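Local atomic coordinates of putative extracellular solute-binding protein (Bordetella bronchiseptica, PDB entry 4P56), a protein that binds mandelate in its ligand pocket and probably serves as the periplasmic solute receptor of a TRAP-type transporter. Residues H39-A43 / D44-P48; A177-A180 / K181-A185; P210-L214 / V215-L219. All blocks are in the same frame, centred on the assembly; numbering follows the deposited sequence.

Contact 1: H39-A43 / D44-P48; sequences HAVVA and DFLMP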
ATOM      1  N   HIS A  39       9.513 -11.106  -1.841  1.00 15.52           N
ATOM      2  CA  HIS A  39       9.092  -9.705  -1.728  1.00 14.58           C
ATOM      3  C   HIS A  39       9.231  -9.158  -0.305  1.00 19.00           C
ATOM      4  O   HIS A  39       9.079  -9.889   0.672  1.00 16.78           O
ATOM      5  CB  HIS A  39       7.650  -9.510  -2.206  1.00 13.69           C
ATOM      6  CG  HIS A  39       7.280  -8.072  -2.412  1.00 13.02           C
ATOM      7  ND1 HIS A  39       6.771  -7.288  -1.406  1.00 15.52           N
ATOM      8  CD2 HIS A  39       7.384  -7.268  -3.496  1.00 14.49           C
ATOM      9  CE1 HIS A  39       6.538  -6.072  -1.869  1.00 15.74           C
ATOM     10  NE2 HIS A  39       6.906  -6.032  -3.137  1.00 13.72           N
ATOM     11  N   ALA A  40       9.518  -7.870  -0.187  1.00 13.69           N
ATOM     12  CA  ALA A  40       9.647  -7.235   1.125  1.00 15.55           C
ATOM     13  C   ALA A  40       8.531  -7.613   2.112  1.00 12.20           C
ATOM     14  O   ALA A  40       8.781  -7.918   3.285  1.00 12.12           O
ATOM     15  CB  ALA A  40       9.652  -5.762   0.968  1.00 17.68           C
ATOM     16  N   VAL A  41       7.301  -7.455   1.662  1.00 11.53           N
ATOM     17  CA  VAL A  41       6.131  -7.780   2.456  1.00 15.22           C
ATOM     18  C   VAL A  41       6.192  -9.169   3.085  1.00 11.04           C
ATOM     19  O   VAL A  41       5.765  -9.355   4.224  1.00 10.62           O
ATOM     20  CB  VAL A  41       4.858  -7.694   1.621  1.00 10.75           C
ATOM     21  CG1 VAL A  41       3.664  -8.113   2.468  1.00 12.07           C
ATOM     22  CG2 VAL A  41       4.657  -6.275   1.114  1.00  9.94           C
ATOM     23  N   VAL A  42       6.691 -10.149   2.347  1.00 11.85           N
ATOM     24  CA  VAL A  42       6.782 -11.492   2.911  1.00 12.28           C
ATOM     25  C   VAL A  42       8.114 -11.693   3.640  1.00 15.42           C
ATOM     26  O   VAL A  42       8.140 -11.975   4.857  1.00 12.76           O
ATOM     27  CB  VAL A  42       6.592 -12.571   1.840  1.00 12.97           C
ATOM     28  CG1 VAL A  42       6.592 -13.935   2.449  1.00 13.49           C
ATOM     29  CG2 VAL A  42       5.285 -12.355   1.091  1.00 16.49           C
ATOM     30  N   ALA A  43       9.209 -11.565   2.894  1.00 13.80           N
ATOM     31  CA  ALA A  43      10.523 -11.921   3.393  1.00 14.70           C
ATOM     32  C   ALA A  43      10.925 -11.050   4.553  1.00 15.58           C
ATOM     33  O   ALA A  43      11.540 -11.535   5.491  1.00 14.63           O
ATOM     34  CB  ALA A  43      11.580 -11.817   2.292  1.00 16.65           C
ATOM     35  N   ASP A  44      10.614  -9.754   4.482  1.00 16.65           N
ATOM     36  CA  ASP A  44      11.151  -8.847   5.492  1.00 13.39           C
ATOM     37  C   ASP A  44      10.114  -8.272   6.444  1.00 13.91           C
ATOM     38  O   ASP A  44      10.460  -7.505   7.327  1.00 15.04           O
ATOM     39  CB  ASP A  44      11.958  -7.725   4.857  1.00 13.83           C
ATOM     40  CG  ASP A  44      13.212  -8.238   4.168  1.00 16.60           C
ATOM     41  OD1 ASP A  44      13.693  -9.316   4.525  1.00 21.78           O
ATOM     42  OD2 ASP A  44      13.745  -7.552   3.293  1.00 21.68           O
ATOM     43  N   PHE A  45       8.864  -8.651   6.286  1.00 11.66           N
ATOM     44  CA  PHE A  45       7.815  -8.163   7.185  1.00 10.76           C
ATOM     45  C   PHE A  45       7.097  -9.350   7.805  1.00 10.62           C
ATOM     46  O   PHE A  45       7.284  -9.631   8.965  1.00 10.63           O
ATOM     47  CB  PHE A  45       6.807  -7.236   6.475  1.00 10.12           C
ATOM     48  CG  PHE A  45       5.525  -7.095   7.207  1.00  9.37           C
ATOM     49  CD1 PHE A  45       5.515  -6.852   8.566  1.00  9.16           C
ATOM     50  CD2 PHE A  45       4.305  -7.249   6.540  1.00  8.97           C
ATOM     51  CE1 PHE A  45       4.293  -6.757   9.258  1.00  8.82           C
ATOM     52  CE2 PHE A  45       3.091  -7.173   7.223  1.00 15.23           C
ATOM     53  CZ  PHE A  45       3.084  -6.934   8.585  1.00 12.58           C
ATOM     54  N   LEU A  46       6.333 -10.088   7.012  1.00 10.70           N
ATOM     55  CA  LEU A  46       5.477 -11.127   7.568  1.00 10.59           C
ATOM     56  C   LEU A  46       6.263 -12.263   8.226  1.00 11.31           C
ATOM     57  O   LEU A  46       5.853 -12.806   9.270  1.00 11.21           O
ATOM     58  CB  LEU A  46       4.579 -11.693   6.484  1.00 13.21           C
ATOM     59  CG  LEU A  46       3.445 -10.726   6.098  1.00 17.25           C
ATOM     60  CD1 LEU A  46       2.819 -11.137   4.808  1.00 14.51           C
ATOM     61  CD2 LEU A  46       2.400 -10.680   7.202  1.00 12.94           C
HETATM   62  N   MSE A  47       7.373 -12.654   7.621  1.00 12.04           N
HETATM   63  CA  MSE A  47       8.147 -13.766   8.188  1.00 12.86           C
HETATM   64  C   MSE A  47       8.749 -13.360   9.547  1.00 15.47           C
HETATM   65  O   MSE A  47       8.569 -14.062  10.541  1.00 12.83           O
HETATM   66  CB  MSE A  47       9.225 -14.235   7.207  1.00 16.77           C
HETATM   67  CG  MSE A  47       8.646 -14.927   5.980  1.00 26.37           C
HETATM   68 SE   MSE A  47       7.584 -16.546   6.407  1.00 32.19          SE
HETATM   69  CE  MSE A  47       5.805 -15.877   6.693  1.00 14.82           C
ATOM     70  N   PRO A  48       9.458 -12.218   9.598  1.00 12.63           N
ATOM     71  CA  PRO A  48       9.966 -11.812  10.916  1.00 12.55           C
ATOM     72  C   PRO A  48       8.858 -11.576  11.935  1.00 11.73           C
ATOM     73  O   PRO A  48       9.038 -11.849  13.125  1.00 11.81           O
ATOM     74  CB  PRO A  48      10.735 -10.510  10.643  1.00 16.91           C
ATOM     75  CG  PRO A  48      10.762 -10.325   9.138  1.00 23.49           C
ATOM     76  CD  PRO A  48      10.111 -11.509   8.478  1.00 14.89           C
TER
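Leu-46 N and Met-47 N reach back five residues, to Val-41 O and Val-42 O, so the first turns of helix 40-56 are wound wider than an alpha-helix, in a pi-type turn. Leu-46 N to Val-41 O and Met-47 N to Val-42 O are both 2.9 Å. The four-residue bond from Asp-44 N to Ala-40 O is more bent, with an N-H...O angle of 142°. Further on the helix is kinked at Pro-48, whose ring nitrogen has no hydrogen to give; its CD sits 3.3 Å from Ala-43 O.

On the buried side Val-41 and Leu-46 lie side by side and point the same way. Val-41 CG1 meets Leu-46 CD1 at 3.9 Å. The same methyl, set anti to the backbone N by a chi1 of 177°, also comes within 4.2 Å of Phe-45 CD2. Val-41 and Leu-46 both rest on Phe-89 of strand 87-91. One residue on, Val-42 CG1 meets CG of selenomethionine Met-47 at 4.2 Å, and both side chains touch Leu-65 of strand 62-65. The helix is thus packed within the beta-alpha-beta unit of strands 28-31 and 62-65.

His-39 is the N-cap. Its ND1 accepts from Val-41 N at 3.1 Å, with the donor 24° out of the ring plane. Its NE2 bonds to Glu-212, and the ring touches the bound (R)-mandelate. Asp-44 OD2 bonds to His-277 of helix 263-285. With ND1 accepting from the backbone, the His-39 proton probably sits on NE2, and the cap fixes the turn of a ring that lines the ligand pocket.

Contact 2: A177-A180 / K181-A185; sequences ADVA and KAVGA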
ATOM      1  N   ALA A 177      -5.309   5.097  -9.163  1.00  9.65           N
ATOM      2  CA  ALA A 177      -6.232   5.204 -10.273  1.00 10.16           C
ATOM      3  C   ALA A 177      -6.835   6.602 -10.341  1.00 10.66           C
ATOM      4  O   ALA A 177      -6.972   7.175 -11.435  1.00 11.15           O
ATOM      5  CB  ALA A 177      -7.317   4.147 -10.136  1.00 10.50           C
ATOM      6  N   ASP A 178      -7.188   7.158  -9.179  1.00 10.70           N
ATOM      7  CA  ASP A 178      -7.790   8.510  -9.125  1.00 11.60           C
ATOM      8  C   ASP A 178      -6.777   9.491  -9.709  1.00 11.28           C
ATOM      9  O   ASP A 178      -7.128  10.357 -10.515  1.00 11.97           O
ATOM     10  CB  ASP A 178      -8.106   8.951  -7.687  1.00 11.35           C
ATOM     11  CG  ASP A 178      -9.286   8.200  -7.063  1.00 11.72           C
ATOM     12  OD1 ASP A 178     -10.156   7.683  -7.811  1.00 15.73           O
ATOM     13  OD2 ASP A 178      -9.332   8.128  -5.807  1.00 11.70           O
ATOM     14  N   VAL A 179      -5.525   9.372  -9.276  1.00 10.71           N
ATOM     15  CA  VAL A 179      -4.474  10.245  -9.787  1.00 11.78           C
ATOM     16  C   VAL A 179      -4.256  10.050 -11.297  1.00 11.14           C
ATOM     17  O   VAL A 179      -4.219  11.024 -12.047  1.00 11.98           O
ATOM     18  CB  VAL A 179      -3.120  10.096  -9.033  1.00 12.24           C
ATOM     19  CG1 VAL A 179      -2.012  10.921  -9.722  1.00 14.19           C
ATOM     20  CG2 VAL A 179      -3.248  10.508  -7.567  1.00 14.29           C
ATOM     21  N   ALA A 180      -4.096   8.813 -11.751  1.00 10.77           N
ATOM     22  CA  ALA A 180      -3.927   8.564 -13.194  1.00 15.42           C
ATOM     23  C   ALA A 180      -5.022   9.250 -14.018  1.00 12.12           C
ATOM     24  O   ALA A 180      -4.741   9.953 -14.987  1.00 13.58           O
ATOM     25  CB  ALA A 180      -3.928   7.056 -13.487  1.00 10.79           C
ATOM     26  N   LYS A 181      -6.277   9.033 -13.627  1.00 12.31           N
ATOM     27  CA  LYS A 181      -7.411   9.609 -14.345  1.00 14.03           C
ATOM     28  C   LYS A 181      -7.292  11.130 -14.295  1.00 14.35           C
ATOM     29  O   LYS A 181      -7.439  11.806 -15.304  1.00 16.19           O
ATOM     30  CB  LYS A 181      -8.736   9.139 -13.723  1.00 16.10           C
ATOM     31  CG  LYS A 181      -9.982   9.559 -14.512  1.00 20.53           C
ATOM     32  CD  LYS A 181     -11.271   9.111 -13.824  1.00 37.53           C
ATOM     33  CE  LYS A 181     -12.497   9.301 -14.724  1.00 42.43           C
ATOM     34  NZ  LYS A 181     -13.512  10.205 -14.110  1.00 45.28           N
ATOM     35  N   ALA A 182      -6.999  11.680 -13.119  1.00 13.56           N
ATOM     36  CA  ALA A 182      -7.018  13.135 -12.981  1.00 14.30           C
ATOM     37  C   ALA A 182      -5.957  13.819 -13.872  1.00 14.78           C
ATOM     38  O   ALA A 182      -6.183  14.910 -14.401  1.00 15.91           O
ATOM     39  CB  ALA A 182      -6.833  13.541 -11.538  1.00 15.27           C
ATOM     40  N   VAL A 183      -4.795  13.190 -14.001  1.00 14.08           N
ATOM     41  CA  VAL A 183      -3.731  13.771 -14.808  1.00 16.63           C
ATOM     42  C   VAL A 183      -3.896  13.441 -16.298  1.00 15.92           C
ATOM     43  O   VAL A 183      -3.077  13.842 -17.113  1.00 16.13           O
ATOM     44  CB  VAL A 183      -2.315  13.370 -14.313  1.00 13.89           C
ATOM     45  CG1 VAL A 183      -2.055  13.892 -12.921  1.00 13.69           C
ATOM     46  CG2 VAL A 183      -2.113  11.861 -14.381  1.00 12.99           C
ATOM     47  N   GLY A 184      -4.958  12.713 -16.651  1.00 16.74           N
ATOM     48  CA  GLY A 184      -5.296  12.501 -18.048  1.00 20.01           C
ATOM     49  C   GLY A 184      -4.766  11.202 -18.620  1.00 20.30           C
ATOM     50  O   GLY A 184      -4.868  10.971 -19.839  1.00 19.44           O
ATOM     51  N   ALA A 185      -4.193  10.346 -17.773  1.00 17.81           N
ATOM     52  CA  ALA A 185      -3.748   9.023 -18.245  1.00 14.26           C
ATOM     53  C   ALA A 185      -4.941   8.049 -18.265  1.00 18.61           C
ATOM     54  O   ALA A 185      -6.037   8.392 -17.816  1.00 15.17           O
ATOM     55  CB  ALA A 185      -2.612   8.475 -17.367  1.00 13.12           C
TER
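Lys-181 N gives to Ala-177 O at 3.0 Å, and this bond is nearly straight at 171°. It is the first of four backbone hydrogen bonds that join 177-180 to 181-185 at the end of helix 174-182. Ala-182 N gives to Asp-178 O, and Val-183 N to Val-179 O, so the regular four-residue spacing holds for three steps. The fourth bond is longer in reach: Ala-185 N turns back five residues to Ala-180 O, at 2.9 Å. It is bent, with an N-H...O angle of 137°. Inside it, Gly-184 N bonds to Lys-181 O at 3.0 Å.

These last two bonds, with the positive phi of Gly-184 (96°), make a Schellman motif. It stops the helix and turns the chain into strand 186-189. The helix is the crossover of the beta-alpha-beta unit formed by strands 168-171 and 186-189, which are parallel neighbours in the six-stranded mixed sheet. Gly-184, with no side chain, takes the positive phi of the turn.

The apolar contacts follow the turn. Val-179 CG1 lies 4.4 Å from Val-183 CG1, a loose approach of two methyls. The other branch of Val-183, CG2, lies between the backbone N and the carbonyl carbon, and this puts it 3.3 Å from Ala-180 O. Ala-180 CB meets Ala-185 CB at 4.3 Å across the Schellman turn. On the sheet side, Ala-180 touches Val-171 and Phe-208, and Ala-185 touches Ile-169.

Polar partners outside the two segments are Lys-103, in a salt bridge with Asp-178 OD2, and Arg-306, which gives a hydrogen bond to Ala-182 O. The amine end of Lys-181 leads away from 177-180.

Contact 3: P210-L214 / V215-L219; sequences PAESL and VSFKL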
ATOM      1  N   PRO A 210       5.877   2.057  -6.204  1.00  7.51           N
ATOM      2  CA  PRO A 210       6.985   2.603  -5.426  1.00  7.98           C
ATOM      3  C   PRO A 210       8.304   2.071  -5.990  1.00 10.33           C
ATOM      4  O   PRO A 210       8.293   1.192  -6.849  1.00 12.47           O
ATOM      5  CB  PRO A 210       6.738   2.052  -4.030  1.00  8.18           C
ATOM      6  CG  PRO A 210       6.144   0.696  -4.298  1.00  7.81           C
ATOM      7  CD  PRO A 210       5.298   0.866  -5.555  1.00  8.80           C
ATOM      8  N   ALA A 211       9.418   2.635  -5.556  1.00  9.28           N
ATOM      9  CA  ALA A 211      10.705   2.295  -6.135  1.00 10.14           C
ATOM     10  C   ALA A 211      11.018   0.791  -6.132  1.00 12.00           C
ATOM     11  O   ALA A 211      11.514   0.268  -7.100  1.00 11.01           O
ATOM     12  CB  ALA A 211      11.783   3.037  -5.424  1.00 14.02           C
ATOM     13  N   GLU A 212      10.757   0.110  -5.020  1.00 11.22           N
ATOM     14  CA  GLU A 212      11.204  -1.272  -4.852  1.00 13.83           C
ATOM     15  C   GLU A 212      10.614  -2.193  -5.920  1.00 13.93           C
ATOM     16  O   GLU A 212      11.244  -3.166  -6.345  1.00 11.77           O
ATOM     17  CB  GLU A 212      10.860  -1.796  -3.438  1.00 15.79           C
ATOM     18  CG  GLU A 212       9.365  -2.086  -3.173  1.00 14.05           C
ATOM     19  CD  GLU A 212       8.912  -3.446  -3.770  1.00 12.47           C
ATOM     20  OE1 GLU A 212       7.725  -3.572  -4.126  1.00 19.56           O
ATOM     21  OE2 GLU A 212       9.757  -4.342  -3.919  1.00 17.57           O
ATOM     22  N   SER A 213       9.414  -1.845  -6.361  1.00 10.04           N
ATOM     23  CA  SER A 213       8.635  -2.669  -7.244  1.00 12.22           C
ATOM     24  C   SER A 213       9.263  -2.745  -8.628  1.00 10.51           C
ATOM     25  O   SER A 213       9.146  -3.769  -9.287  1.00 14.16           O
ATOM     26  CB  SER A 213       7.217  -2.101  -7.349  1.00 12.96           C
ATOM     27  OG  SER A 213       6.637  -1.970  -6.052  1.00 13.98           O
ATOM     28  N   LEU A 214       9.950  -1.684  -9.040  1.00 10.64           N
ATOM     29  CA  LEU A 214      10.713  -1.714 -10.286  1.00 14.51           C
ATOM     30  C   LEU A 214      11.586  -2.965 -10.338  1.00 18.27           C
ATOM     31  O   LEU A 214      11.759  -3.593 -11.390  1.00 14.48           O
ATOM     32  CB  LEU A 214      11.590  -0.457 -10.384  1.00 18.87           C
ATOM     33  CG  LEU A 214      12.535  -0.374 -11.575  1.00 21.10           C
ATOM     34  CD1 LEU A 214      11.754  -0.041 -12.827  1.00 24.22           C
ATOM     35  CD2 LEU A 214      13.637   0.666 -11.335  1.00 18.49           C
ATOM     36  N   VAL A 215      12.166  -3.310  -9.192  1.00 16.07           N
ATOM     37  CA  VAL A 215      13.128  -4.396  -9.144  1.00 16.58           C
ATOM     38  C   VAL A 215      12.445  -5.711  -8.791  1.00 16.86           C
ATOM     39  O   VAL A 215      12.728  -6.744  -9.413  1.00 17.79           O
ATOM     40  CB  VAL A 215      14.259  -4.097  -8.139  1.00 18.61           C
ATOM     41  CG1 VAL A 215      15.240  -5.248  -8.058  1.00 17.53           C
ATOM     42  CG2 VAL A 215      14.972  -2.853  -8.540  1.00 21.24           C
ATOM     43  N   SER A 216      11.543  -5.695  -7.810  1.00 13.58           N
ATOM     44  CA  SER A 216      11.008  -6.973  -7.330  1.00 14.96           C
ATOM     45  C   SER A 216      10.082  -7.591  -8.371  1.00 16.28           C
ATOM     46  O   SER A 216       9.966  -8.793  -8.452  1.00 16.45           O
ATOM     47  CB  SER A 216      10.317  -6.822  -5.964  1.00 16.74           C
ATOM     48  OG  SER A 216       9.262  -5.901  -6.043  1.00 13.51           O
ATOM     49  N   PHE A 217       9.443  -6.762  -9.190  1.00 14.04           N
ATOM     50  CA  PHE A 217       8.580  -7.262 -10.255  1.00 14.80           C
ATOM     51  C   PHE A 217       9.336  -7.423 -11.596  1.00 19.49           C
ATOM     52  O   PHE A 217       8.744  -7.741 -12.633  1.00 18.53           O
ATOM     53  CB  PHE A 217       7.351  -6.370 -10.374  1.00 14.78           C
ATOM     54  CG  PHE A 217       6.375  -6.545  -9.233  1.00 17.40           C
ATOM     55  CD1 PHE A 217       5.393  -7.525  -9.284  1.00 21.58           C
ATOM     56  CD2 PHE A 217       6.458  -5.758  -8.109  1.00 16.15           C
ATOM     57  CE1 PHE A 217       4.494  -7.689  -8.233  1.00 20.73           C
ATOM     58  CE2 PHE A 217       5.569  -5.927  -7.040  1.00 16.17           C
ATOM     59  CZ  PHE A 217       4.592  -6.890  -7.110  1.00 13.65           C
ATOM     60  N   LYS A 218      10.650  -7.216 -11.543  1.00 16.56           N
ATOM     61  CA  LYS A 218      11.550  -7.467 -12.665  1.00 18.67           C
ATOM     62  C   LYS A 218      11.224  -6.603 -13.863  1.00 16.28           C
ATOM     63  O   LYS A 218      11.225  -7.074 -15.006  1.00 16.35           O
ATOM     64  CB  LYS A 218      11.522  -8.947 -13.068  1.00 24.87           C
ATOM     65  CG  LYS A 218      12.001  -9.893 -11.976  1.00 30.28           C
ATOM     66  CD  LYS A 218      11.697 -11.339 -12.348  1.00 44.68           C
ATOM     67  CE  LYS A 218      11.321 -12.185 -11.135  1.00 47.77           C
ATOM     68  NZ  LYS A 218      12.506 -12.663 -10.360  1.00 52.91           N
ATOM     69  N   LEU A 219      10.959  -5.328 -13.611  1.00 17.69           N
ATOM     70  CA  LEU A 219      10.575  -4.403 -14.666  1.00 15.55           C
ATOM     71  C   LEU A 219      11.732  -3.550 -15.180  1.00 14.74           C
ATOM     72  O   LEU A 219      11.554  -2.759 -16.103  1.00 23.72           O
ATOM     73  CB  LEU A 219       9.488  -3.461 -14.144  1.00 17.62           C
ATOM     74  CG  LEU A 219       8.257  -4.119 -13.518  1.00 18.91           C
ATOM     75  CD1 LEU A 219       7.262  -3.075 -13.042  1.00 19.46           C
ATOM     76  CD2 LEU A 219       7.602  -5.033 -14.505  1.00 21.32           C
TER
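Ser-216 OG gives a 2.7 Å hydrogen bond to Glu-212 OE2, which it meets on the syn side, 27° out of the carboxylate plane. The other oxygen, Glu-212 OE1, takes a bond of 2.7 Å from Ser-213 OG, coming from above the plane, and a further one from His-39. Three donors thus grip one buried carboxylate, which would favour its charged form. Its chain curls toward Ser-216, with CG between the backbone N and the carbonyl carbon (chi1 72°) and a second bend at chi2.

Two amides share Glu-212 O. Ser-216 N lies in the carbonyl plane at 2.9 Å, while Val-215 N stands above it. Phe-217 N continues with a bond to Ser-213 O. Helix 211-216, which follows strand 206-210, then ends in a Schellman motif: Leu-219 N bonds to Leu-214 O at 2.9 Å, Lys-218 N bonds to Val-215 O, and Lys-218 has positive phi.

The packing begins with Phe-217, whose CD2 meets Ser-213 CB at 3.8 Å, and Ser-213 O lies at the ring edge. Both residues touch the bound (R)-mandelate. Leu-214 CD1 meets Leu-219 CB at 4.3 Å, and Leu-219 continues onto helix 195-200.

How the contacts relate
The contacts follow one another along the chain, all in the part that belongs to solute-binding protein family 7. Contacts 1 and 3 have centres about 15 Å apart and touch through the side chains of His-39 and Glu-212. The start of helix 40-56 is thus joined to helix 211-216 beside the ligand, and both contacts contribute pocket residues. Contact 2 lies across the chain's centre from contact 1, with its centre about 31 Å away. Its nearest atoms are about 12 Å from contact 3, and the centres of these two are about 21 Å apart. Its helix 174-182 and helix 211-216 adjoin strands 168-171 and 206-210, neighbours in the mixed sheet. Contact 2 holds no pocket residue.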